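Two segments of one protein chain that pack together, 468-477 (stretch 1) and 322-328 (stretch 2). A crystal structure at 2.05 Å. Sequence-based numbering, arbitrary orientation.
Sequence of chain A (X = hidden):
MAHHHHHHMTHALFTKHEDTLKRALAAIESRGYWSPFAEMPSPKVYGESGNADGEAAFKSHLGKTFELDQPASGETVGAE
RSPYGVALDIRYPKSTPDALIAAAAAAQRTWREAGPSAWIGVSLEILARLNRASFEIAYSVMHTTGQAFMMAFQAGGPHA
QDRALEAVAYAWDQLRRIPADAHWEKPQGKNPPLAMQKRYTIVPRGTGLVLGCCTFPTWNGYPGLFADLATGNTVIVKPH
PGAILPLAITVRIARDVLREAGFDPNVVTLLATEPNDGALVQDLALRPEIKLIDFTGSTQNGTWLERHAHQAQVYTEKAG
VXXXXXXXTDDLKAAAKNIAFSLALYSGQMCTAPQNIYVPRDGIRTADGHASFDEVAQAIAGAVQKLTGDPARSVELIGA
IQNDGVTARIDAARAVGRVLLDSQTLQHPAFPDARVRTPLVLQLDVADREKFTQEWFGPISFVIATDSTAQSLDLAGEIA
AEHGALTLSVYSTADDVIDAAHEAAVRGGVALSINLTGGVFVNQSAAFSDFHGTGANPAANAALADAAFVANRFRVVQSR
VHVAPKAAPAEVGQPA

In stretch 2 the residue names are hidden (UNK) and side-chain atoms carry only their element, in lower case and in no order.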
# COMPACT_ATOMS: atom_id res chain seq x y z
N SER A 468 12.64 35.08 -14.20
CA SER A 468 13.61 34.27 -14.94
C SER A 468 13.09 32.84 -14.99
O SER A 468 12.17 32.46 -14.25
CB SER A 468 14.99 34.29 -14.28
OG SER A 468 14.96 33.67 -13.01
N THR A 469 13.70 32.05 -15.87
CA THR A 469 13.42 30.62 -15.92
C THR A 469 13.80 29.97 -14.60
O THR A 469 13.12 29.03 -14.15
CB THR A 469 14.17 29.98 -17.09
OG1 THR A 469 13.56 30.40 -18.32
CG2 THR A 469 14.12 28.44 -17.02
N ALA A 470 14.87 30.46 -13.96
CA ALA A 470 15.22 29.99 -12.62
C ALA A 470 14.03 30.13 -11.67
O ALA A 470 13.67 29.18 -10.96
CB ALA A 470 16.43 30.77 -12.09
N GLN A 471 13.36 31.29 -11.69
CA GLN A 471 12.18 31.46 -10.85
C GLN A 471 11.01 30.60 -11.33
O GLN A 471 10.29 30.02 -10.51
CB GLN A 471 11.75 32.92 -10.80
CG GLN A 471 10.55 33.15 -9.90
CD GLN A 471 10.18 34.61 -9.77
OE1 GLN A 471 9.95 35.30 -10.77
NE2 GLN A 471 10.11 35.09 -8.54
N SER A 472 10.79 30.51 -12.65
CA SER A 472 9.72 29.66 -13.16
C SER A 472 9.83 28.24 -12.63
O SER A 472 8.85 27.64 -12.18
CB SER A 472 9.74 29.64 -14.69
OG SER A 472 9.60 30.94 -15.24
N LEU A 473 11.05 27.69 -12.67
CA LEU A 473 11.26 26.30 -12.30
C LEU A 473 11.16 26.11 -10.79
O LEU A 473 10.63 25.10 -10.32
CB LEU A 473 12.61 25.82 -12.82
CG LEU A 473 12.61 25.55 -14.32
CD1 LEU A 473 14.03 25.35 -14.82
CD2 LEU A 473 11.72 24.33 -14.64
N ASP A 474 11.70 27.06 -10.02
CA ASP A 474 11.57 26.98 -8.57
C ASP A 474 10.10 27.07 -8.17
O ASP A 474 9.63 26.32 -7.30
CB ASP A 474 12.37 28.10 -7.91
CG ASP A 474 12.31 28.03 -6.39
OD1 ASP A 474 12.76 27.02 -5.82
OD2 ASP A 474 11.80 28.98 -5.76
N LEU A 475 9.36 27.99 -8.80
CA LEU A 475 7.94 28.14 -8.50
C LEU A 475 7.15 26.89 -8.88
O LEU A 475 6.31 26.42 -8.11
CB LEU A 475 7.41 29.37 -9.23
CG LEU A 475 6.05 29.87 -8.77
CD1 LEU A 475 6.09 30.08 -7.27
CD2 LEU A 475 5.72 31.16 -9.48
N ALA A 476 7.42 26.33 -10.07
CA ALA A 476 6.65 25.18 -10.54
C ALA A 476 6.83 23.97 -9.63
O ALA A 476 5.86 23.31 -9.25
CB ALA A 476 7.04 24.84 -11.97
N GLY A 477 8.08 23.68 -9.25
CA GLY A 477 8.33 22.57 -8.33
C GLY A 477 7.71 22.80 -6.96
O GLY A 477 7.19 21.87 -6.34
N UNK A 322 -1.58 22.22 -12.92
CA UNK A 322 -0.73 21.80 -14.03
C UNK A 322 -0.07 23.01 -14.67
O UNK A 322 -0.71 24.05 -14.88
c UNK A 322 -1.54 21.02 -15.07
n UNK A 322 -3.37 19.44 -14.85
o UNK A 322 -1.49 19.05 -13.69
c UNK A 322 -2.14 19.74 -14.48
N UNK A 323 1.21 22.88 -14.98
CA UNK A 323 2.09 24.01 -15.23
C UNK A 323 2.92 23.79 -16.49
O UNK A 323 3.28 22.65 -16.81
c UNK A 323 2.31 24.76 -12.80
c UNK A 323 3.18 24.70 -11.56
n UNK A 323 3.36 25.84 -10.91
c UNK A 323 3.02 24.24 -14.04
o UNK A 323 3.70 23.64 -11.19
N UNK A 324 3.21 24.88 -17.20
CA UNK A 324 4.14 24.89 -18.32
C UNK A 324 5.21 25.93 -18.04
O UNK A 324 4.90 27.07 -17.68
c UNK A 324 4.45 25.19 -20.79
c UNK A 324 1.61 24.56 -21.29
c UNK A 324 2.33 24.21 -19.98
c UNK A 324 3.44 25.21 -19.66
N UNK A 325 6.48 25.54 -18.20
CA UNK A 325 7.61 26.45 -18.08
C UNK A 325 8.17 26.67 -19.47
O UNK A 325 8.63 25.72 -20.12
c UNK A 325 8.18 25.85 -15.68
c UNK A 325 8.69 25.90 -17.13
c UNK A 325 9.94 26.79 -17.21
N UNK A 326 8.12 27.92 -19.95
CA UNK A 326 8.64 28.27 -21.27
C UNK A 326 9.95 29.02 -21.08
O UNK A 326 9.98 30.15 -20.55
c UNK A 326 5.34 28.99 -23.23
c UNK A 326 8.28 29.42 -23.43
c UNK A 326 7.65 29.10 -22.10
c UNK A 326 6.34 28.31 -22.30
N UNK A 327 11.04 28.40 -21.51
CA UNK A 327 12.37 28.98 -21.43
C UNK A 327 12.92 29.40 -22.78
O UNK A 327 13.52 30.47 -22.89
o UNK A 327 15.16 29.36 -20.13
c UNK A 327 13.35 27.98 -20.80
c UNK A 327 14.80 28.45 -20.90
o UNK A 327 15.54 27.94 -21.78
N UNK A 328 12.76 28.54 -23.79
CA UNK A 328 13.31 28.75 -25.12
C UNK A 328 12.75 27.68 -26.03
O UNK A 328 12.27 26.64 -25.57
c UNK A 328 14.85 28.71 -25.09
o UNK A 328 15.33 27.63 -24.29
O HOH W 1 10.58 30.45 -18.00

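Position 322 has four side-chain atoms: two carbons, the second carrying one oxygen and one nitrogen. This is a short amide. Nothing of stretch 1 lies within contact distance, and both polar atoms find partners elsewhere in the structure. The residue is Asn322.

Position 323 has three carbons in a row, the third carrying an oxygen and a nitrogen, so the amide is one carbon longer. Its CA-to-CB bond points toward the helix, and the amide reaches the backbone of Ala476. The residue is Gln323. As modeled, OE1 of Gln323 lies 2.9 Å from O of Ala476. Two carbonyl oxygens this close would repel, so the amide is probably turned over in the model.

Position 324 has four carbons, forked at the first, with one arm two carbons long. It points away from the helix and touches nothing on stretch 1. The residue is Ile324.

Position 325 has three carbons: CB carries the other two and the side chain ends there. It points toward the helix and meets Ser472, Leu473 and Ala476. The fork has two carbon ends and no oxygen, which separates it from the like-shaped threonine. The residue is Val325. Its CG1 lies 3.8 Å from CB of Ser472 and 4.0 Å from CD2 of Leu473, while its CG2 lies 4.0 Å from CB of Ala476.

Position 326 repeats the four-carbon fork with one longer arm. It points away, as alternation along a strand predicts. Its backbone O accepts from water 1 at 2.6 Å. The residue is Ile326.

Position 327 has two carbons, the second carrying two oxygens, which marks a carboxylate. CB points sideways, but the carboxylate end comes nearer to Thr469. The residue is Asp327. OG1 of Thr469 donates to OD1 of Asp327 at 2.6 Å.

Position 328 has one carbon and one oxygen, a hydroxymethyl group. It does not reach stretch 1. The residue is Ser328, whose OG donates to OD2 of Asp327 at 2.5 Å.

The helix and strand run nearly antiparallel, at 164°, with axes 8.7 Å apart at closest approach. Thr469, Ser472 and Ala476 turn CB toward the strand, and the CA atoms of Ser472 and Val325 are 6.2 Å apart. Val325 fills the middle of the contact. At one end, the hydroxyl of Thr469 holds the carboxylate of Asp327. Nearby, water 1 also donates to OG1 of Thr469 at 3.0 Å, so it bridges helix and strand.

Stretch 2, residues 322-328: NQIVIDS
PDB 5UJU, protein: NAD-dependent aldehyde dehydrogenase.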